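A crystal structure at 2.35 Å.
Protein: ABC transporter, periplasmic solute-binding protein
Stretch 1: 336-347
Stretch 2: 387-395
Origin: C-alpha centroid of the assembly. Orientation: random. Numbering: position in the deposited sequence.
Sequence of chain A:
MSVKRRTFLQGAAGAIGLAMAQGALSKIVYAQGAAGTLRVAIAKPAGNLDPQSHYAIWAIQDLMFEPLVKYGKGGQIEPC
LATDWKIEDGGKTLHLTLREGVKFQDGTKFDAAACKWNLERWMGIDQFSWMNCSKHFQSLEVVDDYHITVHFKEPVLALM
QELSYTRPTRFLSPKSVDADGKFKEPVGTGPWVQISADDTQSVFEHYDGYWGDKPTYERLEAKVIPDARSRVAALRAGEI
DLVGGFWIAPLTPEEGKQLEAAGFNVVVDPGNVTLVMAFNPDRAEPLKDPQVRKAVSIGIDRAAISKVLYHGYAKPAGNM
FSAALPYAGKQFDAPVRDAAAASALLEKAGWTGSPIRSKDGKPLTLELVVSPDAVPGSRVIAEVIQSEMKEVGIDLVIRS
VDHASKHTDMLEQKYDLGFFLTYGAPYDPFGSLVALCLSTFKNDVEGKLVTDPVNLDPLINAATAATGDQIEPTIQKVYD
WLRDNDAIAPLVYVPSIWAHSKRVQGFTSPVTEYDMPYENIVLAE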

ATOM      1  N   VAL A 336     -23.638   7.377   2.682  1.00 70.38           N
ATOM      2  CA  VAL A 336     -24.212   7.352   4.030  1.00 74.35           C
ATOM      3  C   VAL A 336     -25.362   6.326   4.071  1.00 70.98           C
ATOM      4  O   VAL A 336     -26.231   6.332   3.214  1.00 69.43           O
ATOM      5  CB  VAL A 336     -24.708   8.774   4.439  1.00 75.55           C
ATOM      6  CG1 VAL A 336     -25.971   9.151   3.695  1.00 79.00           C
ATOM      7  CG2 VAL A 336     -24.972   8.886   5.932  1.00 80.33           C
ATOM      8  N   ARG A 337     -25.375   5.453   5.067  1.00 71.35           N
ATOM      9  CA  ARG A 337     -26.417   4.416   5.143  1.00 70.94           C
ATOM     10  C   ARG A 337     -27.808   4.997   4.834  1.00 66.99           C
ATOM     11  O   ARG A 337     -28.248   5.948   5.479  1.00 65.66           O
ATOM     12  CB  ARG A 337     -26.433   3.691   6.509  1.00 68.09           C
ATOM     13  CG  ARG A 337     -27.111   2.331   6.407  1.00 70.76           C
ATOM     14  CD  ARG A 337     -27.630   1.684   7.696  1.00 79.28           C
ATOM     15  NE  ARG A 337     -27.076   2.119   8.991  1.00 83.68           N
ATOM     16  CZ  ARG A 337     -27.495   1.640  10.178  1.00 87.69           C
ATOM     17  NH1 ARG A 337     -26.941   2.047  11.317  1.00 84.17           N
ATOM     18  NH2 ARG A 337     -28.471   0.736  10.230  1.00 83.86           N
ATOM     19  N   ASP A 338     -28.493   4.427   3.844  1.00 66.46           N
ATOM     20  CA  ASP A 338     -29.858   4.865   3.557  1.00 66.78           C
ATOM     21  C   ASP A 338     -30.809   3.685   3.389  1.00 61.03           C
ATOM     22  O   ASP A 338     -31.047   3.200   2.305  1.00 62.74           O
ATOM     23  CB  ASP A 338     -29.836   5.774   2.320  1.00 69.63           C
ATOM     24  CG  ASP A 338     -31.049   6.660   2.228  1.00 69.40           C
ATOM     25  OD1 ASP A 338     -32.132   6.211   2.641  1.00 73.49           O
ATOM     26  OD2 ASP A 338     -30.912   7.797   1.731  1.00 75.10           O
ATOM     27  N   ALA A 339     -31.354   3.214   4.490  1.00 62.58           N
ATOM     28  CA  ALA A 339     -32.221   2.049   4.463  1.00 62.33           C
ATOM     29  C   ALA A 339     -33.458   2.298   3.645  1.00 60.69           C
ATOM     30  O   ALA A 339     -33.978   1.377   3.042  1.00 64.21           O
ATOM     31  CB  ALA A 339     -32.624   1.643   5.865  1.00 64.70           C
ATOM     32  N   ALA A 340     -33.930   3.529   3.609  1.00 61.13           N
ATOM     33  CA  ALA A 340     -35.187   3.814   2.912  1.00 64.15           C
ATOM     34  C   ALA A 340     -34.950   3.763   1.409  1.00 60.84           C
ATOM     35  O   ALA A 340     -35.697   3.131   0.656  1.00 62.95           O
ATOM     36  CB  ALA A 340     -35.758   5.166   3.330  1.00 64.59           C
ATOM     37  N   ALA A 341     -33.903   4.415   0.967  1.00 58.30           N
ATOM     38  CA  ALA A 341     -33.535   4.316  -0.444  1.00 61.71           C
ATOM     39  C   ALA A 341     -33.220   2.863  -0.888  1.00 60.31           C
ATOM     40  O   ALA A 341     -33.637   2.432  -1.970  1.00 61.08           O
ATOM     41  CB  ALA A 341     -32.363   5.234  -0.733  1.00 64.20           C
ATOM     42  N   ALA A 342     -32.544   2.092  -0.040  1.00 55.17           N
ATOM     43  CA  ALA A 342     -32.246   0.708  -0.370  1.00 54.90           C
ATOM     44  C   ALA A 342     -33.497  -0.146  -0.566  1.00 56.93           C
ATOM     45  O   ALA A 342     -33.628  -0.895  -1.545  1.00 58.57           O
ATOM     46  CB  ALA A 342     -31.350   0.117   0.703  1.00 56.97           C
ATOM     47  N   SER A 343     -34.423  -0.034   0.381  1.00 58.16           N
ATOM     48  CA  SER A 343     -35.707  -0.734   0.321  1.00 58.82           C
ATOM     49  C   SER A 343     -36.470  -0.381  -0.971  1.00 60.91           C
ATOM     50  O   SER A 343     -37.116  -1.214  -1.603  1.00 63.40           O
ATOM     51  CB  SER A 343     -36.568  -0.272   1.514  1.00 61.89           C
ATOM     52  OG  SER A 343     -35.932  -0.544   2.747  1.00 62.89           O
ATOM     53  N   ALA A 344     -36.434   0.889  -1.312  1.00 59.53           N
ATOM     54  CA  ALA A 344     -37.117   1.370  -2.499  1.00 65.55           C
ATOM     55  C   ALA A 344     -36.490   0.753  -3.764  1.00 66.80           C
ATOM     56  O   ALA A 344     -37.214   0.303  -4.654  1.00 73.40           O
ATOM     57  CB  ALA A 344     -37.103   2.905  -2.552  1.00 62.09           C
ATOM     58  N   LEU A 345     -35.165   0.718  -3.851  1.00 64.26           N
ATOM     59  CA  LEU A 345     -34.518   0.042  -4.989  1.00 64.17           C
ATOM     60  C   LEU A 345     -34.981  -1.388  -5.050  1.00 63.96           C
ATOM     61  O   LEU A 345     -35.454  -1.853  -6.077  1.00 66.18           O
ATOM     62  CB  LEU A 345     -33.003   0.046  -4.859  1.00 63.19           C
ATOM     63  CG  LEU A 345     -32.416   1.424  -5.092  1.00 67.37           C
ATOM     64  CD1 LEU A 345     -31.008   1.544  -4.550  1.00 65.86           C
ATOM     65  CD2 LEU A 345     -32.444   1.742  -6.579  1.00 71.47           C
ATOM     66  N   LEU A 346     -34.873  -2.094  -3.939  1.00 61.90           N
ATOM     67  CA  LEU A 346     -35.275  -3.487  -3.955  1.00 61.73           C
ATOM     68  C   LEU A 346     -36.699  -3.684  -4.426  1.00 62.68           C
ATOM     69  O   LEU A 346     -36.994  -4.619  -5.179  1.00 67.33           O
ATOM     70  CB  LEU A 346     -35.098  -4.092  -2.578  1.00 63.30           C
ATOM     71  CG  LEU A 346     -33.641  -4.175  -2.175  1.00 60.74           C
ATOM     72  CD1 LEU A 346     -33.516  -4.589  -0.736  1.00 57.60           C
ATOM     73  CD2 LEU A 346     -32.870  -5.109  -3.096  1.00 63.07           C
ATOM     74  N   GLU A 347     -37.584  -2.813  -3.978  1.00 65.03           N
ATOM     75  CA  GLU A 347     -38.983  -2.851  -4.422  1.00 71.80           C
ATOM     76  C   GLU A 347     -39.146  -2.565  -5.935  1.00 70.18           C
ATOM     77  O   GLU A 347     -39.831  -3.293  -6.630  1.00 68.94           O
ATOM     78  CB  GLU A 347     -39.849  -1.887  -3.595  1.00 74.90           C
ATOM     79  CG  GLU A 347     -41.281  -2.395  -3.400  1.00 83.43           C
ATOM     80  CD  GLU A 347     -41.783  -2.270  -1.957  1.00 91.80           C
ATOM     81  OE1 GLU A 347     -42.431  -1.221  -1.698  1.00 94.46           O
ATOM     82  OE2 GLU A 347     -41.531  -3.187  -1.097  1.00 83.10           O
ATOM     83  N   SER A 387     -26.950  -7.692   9.933  1.00 67.51           N
ATOM     84  CA  SER A 387     -27.922  -6.980  10.742  1.00 70.16           C
ATOM     85  C   SER A 387     -28.490  -5.755   9.981  1.00 73.12           C
ATOM     86  O   SER A 387     -29.676  -5.435  10.091  1.00 72.04           O
ATOM     87  CB  SER A 387     -27.247  -6.572  12.056  1.00 72.41           C
ATOM     88  OG  SER A 387     -28.000  -5.587  12.713  1.00 80.72           O
ATOM     89  N   GLU A 388     -27.634  -5.080   9.216  1.00 65.38           N
ATOM     90  CA  GLU A 388     -28.038  -3.954   8.412  1.00 66.19           C
ATOM     91  C   GLU A 388     -28.831  -4.359   7.173  1.00 64.21           C
ATOM     92  O   GLU A 388     -29.752  -3.654   6.789  1.00 64.42           O
ATOM     93  CB  GLU A 388     -26.808  -3.170   7.995  1.00 69.73           C
ATOM     94  CG  GLU A 388     -26.236  -2.387   9.156  1.00 73.15           C
ATOM     95  CD  GLU A 388     -24.878  -1.811   8.850  1.00 78.56           C
ATOM     96  OE1 GLU A 388     -24.352  -2.112   7.752  1.00 81.52           O
ATOM     97  OE2 GLU A 388     -24.340  -1.055   9.695  1.00 85.93           O
HETATM   98  N   MSE A 389     -28.447  -5.474   6.553  1.00 59.27           N
HETATM   99  CA  MSE A 389     -29.194  -6.104   5.455  1.00 56.10           C
HETATM  100  C   MSE A 389     -30.561  -6.578   5.876  1.00 58.43           C
HETATM  101  O   MSE A 389     -31.561  -6.476   5.153  1.00 59.13           O
HETATM  102  CB  MSE A 389     -28.367  -7.312   5.051  1.00 60.03           C
HETATM  103  CG  MSE A 389     -27.026  -6.937   4.425  1.00 63.79           C
HETATM  104 SE   MSE A 389     -27.349  -5.739   2.897  1.00 92.75          SE
HETATM  105  CE  MSE A 389     -27.282  -3.922   3.697  1.00 85.89           C
ATOM    106  N   LYS A 390     -30.628  -7.086   7.085  1.00 59.53           N
ATOM    107  CA  LYS A 390     -31.875  -7.511   7.605  1.00 66.24           C
ATOM    108  C   LYS A 390     -32.824  -6.323   7.555  1.00 67.99           C
ATOM    109  O   LYS A 390     -33.946  -6.471   7.096  1.00 66.29           O
ATOM    110  CB  LYS A 390     -31.686  -8.070   9.015  1.00 73.61           C
ATOM    111  CG  LYS A 390     -32.967  -8.228   9.828  1.00 79.03           C
ATOM    112  CD  LYS A 390     -33.605  -9.590   9.652  1.00 80.45           C
ATOM    113  CE  LYS A 390     -34.847  -9.673  10.513  1.00 81.53           C
ATOM    114  NZ  LYS A 390     -34.967 -10.987  11.177  1.00 86.86           N
ATOM    115  N   GLU A 391     -32.366  -5.142   7.976  1.00 71.37           N
ATOM    116  CA  GLU A 391     -33.232  -3.949   8.042  1.00 68.22           C
ATOM    117  C   GLU A 391     -33.793  -3.542   6.682  1.00 67.55           C
ATOM    118  O   GLU A 391     -34.872  -2.995   6.632  1.00 69.23           O
ATOM    119  CB  GLU A 391     -32.499  -2.760   8.682  1.00 70.53           C
ATOM    120  CG  GLU A 391     -32.451  -2.811  10.214  1.00 80.70           C
ATOM    121  CD  GLU A 391     -31.390  -1.892  10.835  1.00 86.20           C
ATOM    122  OE1 GLU A 391     -30.216  -1.941  10.395  1.00 94.68           O
ATOM    123  OE2 GLU A 391     -31.712  -1.127  11.772  1.00 87.21           O
ATOM    124  N   VAL A 392     -33.068  -3.797   5.585  1.00 67.63           N
ATOM    125  CA  VAL A 392     -33.579  -3.514   4.223  1.00 64.46           C
ATOM    126  C   VAL A 392     -34.267  -4.699   3.560  1.00 66.10           C
ATOM    127  O   VAL A 392     -34.755  -4.573   2.434  1.00 71.03           O
ATOM    128  CB  VAL A 392     -32.484  -3.013   3.271  1.00 66.72           C
ATOM    129  CG1 VAL A 392     -31.835  -1.781   3.851  1.00 73.73           C
ATOM    130  CG2 VAL A 392     -31.415  -4.073   2.975  1.00 66.70           C
ATOM    131  N   GLY A 393     -34.288  -5.841   4.246  1.00 64.63           N
ATOM    132  CA  GLY A 393     -34.990  -7.041   3.796  1.00 61.74           C
ATOM    133  C   GLY A 393     -34.122  -8.114   3.146  1.00 60.70           C
ATOM    134  O   GLY A 393     -34.640  -9.003   2.487  1.00 57.86           O
ATOM    135  N   ILE A 394     -32.802  -8.024   3.296  1.00 57.47           N
ATOM    136  CA  ILE A 394     -31.914  -9.032   2.761  1.00 58.71           C
ATOM    137  C   ILE A 394     -31.480  -9.962   3.874  1.00 59.90           C
ATOM    138  O   ILE A 394     -31.138  -9.503   4.957  1.00 60.94           O
ATOM    139  CB  ILE A 394     -30.665  -8.368   2.143  1.00 65.47           C
ATOM    140  CG1 ILE A 394     -31.049  -7.781   0.770  1.00 66.69           C
ATOM    141  CG2 ILE A 394     -29.515  -9.377   2.046  1.00 60.40           C
ATOM    142  CD1 ILE A 394     -30.275  -6.567   0.357  1.00 67.21           C
ATOM    143  N   ASP A 395     -31.501 -11.262   3.594  1.00 63.19           N
ATOM    144  CA  ASP A 395     -31.143 -12.329   4.550  1.00 67.10           C
ATOM    145  C   ASP A 395     -29.680 -12.745   4.320  1.00 67.51           C
ATOM    146  O   ASP A 395     -29.360 -13.526   3.418  1.00 68.80           O
ATOM    147  CB  ASP A 395     -32.100 -13.535   4.395  1.00 71.81           C
ATOM    148  CG  ASP A 395     -31.714 -14.744   5.294  1.00 80.60           C
ATOM    149  OD1 ASP A 395     -31.303 -14.557   6.456  1.00 81.35           O
ATOM    150  OD2 ASP A 395     -31.832 -15.894   4.819  1.00 86.24           O
TER

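A recurring principle of helix packing is that one branched apolar side chain, set into a hollow lined largely by small residues, can let two helices pack closely, while charged groups close the contact at its margin. The two stretches of this periplasmic solute-binding protein, which bury 351 Å² between them, illustrate it well. The knob is V392, near the end of its helix, and the hole on the other helix is formed by A339, A342, S343 and L346. The helix axes come within 9.7 Å and cross at -59°; the CA atoms of S343 and V392 lie 5.2 Å apart. V392 is buried, with 83 Å² covered by the other stretch, and its branching suits the hole: CG1 faces the alanines, CG2 the leucine.

The residues of the hole suit their places by size. CG1 of V392 packs 3.7 Å from CB of A342 and 4.0 Å from CB of A339, alanines one turn apart whose short side chains let the knob approach the helix backbone; indeed the same CG1 lies 3.9 Å from CA of A339. S343 is nearly as small. Its hydroxyl, in the m rotamer, is turned back to donate a hydrogen bond from OG to O of A339 (2.8 Å), so this polar group is satisfied within its own helix while OG rests 4.1 Å from CA of V392.

L346 supplies the larger wall. Its CD1 stands 4.3 Å from CG2 of V392 and 4.0 Å from CD1 of I394, which extends the apolar patch past the helix; the same methyl lies 3.4 Å from the backbone O of V392. The chain turns at G393 in a Schellman motif, whose positive phi would jam a CB against the carbonyl oxygen of V392. The CA-to-CB bond of I394 points sideways, yet the end of its side chain comes nearer and reaches the leucine.

At the N-terminus of the first helix, D338 serves as N-cap, its OD1 accepting from N of A341 (3.0 Å) while its CA-to-CB bond points away from the partner stretch. Just before it, the CA-to-CB bond of R337 points toward that partner, and the side chain has the length to reach it. Its NH2 forms a salt bridge with OE1 of E391 at 3.2 Å, an exposed glutamate supplying the opposite charge at the guanidinium edge, whereas CG of E388 covers one face, 4.0 Å from NH2. No hydrogen bond crosses between the stretches: apolar packing forms the centre, and this salt bridge its polar edge.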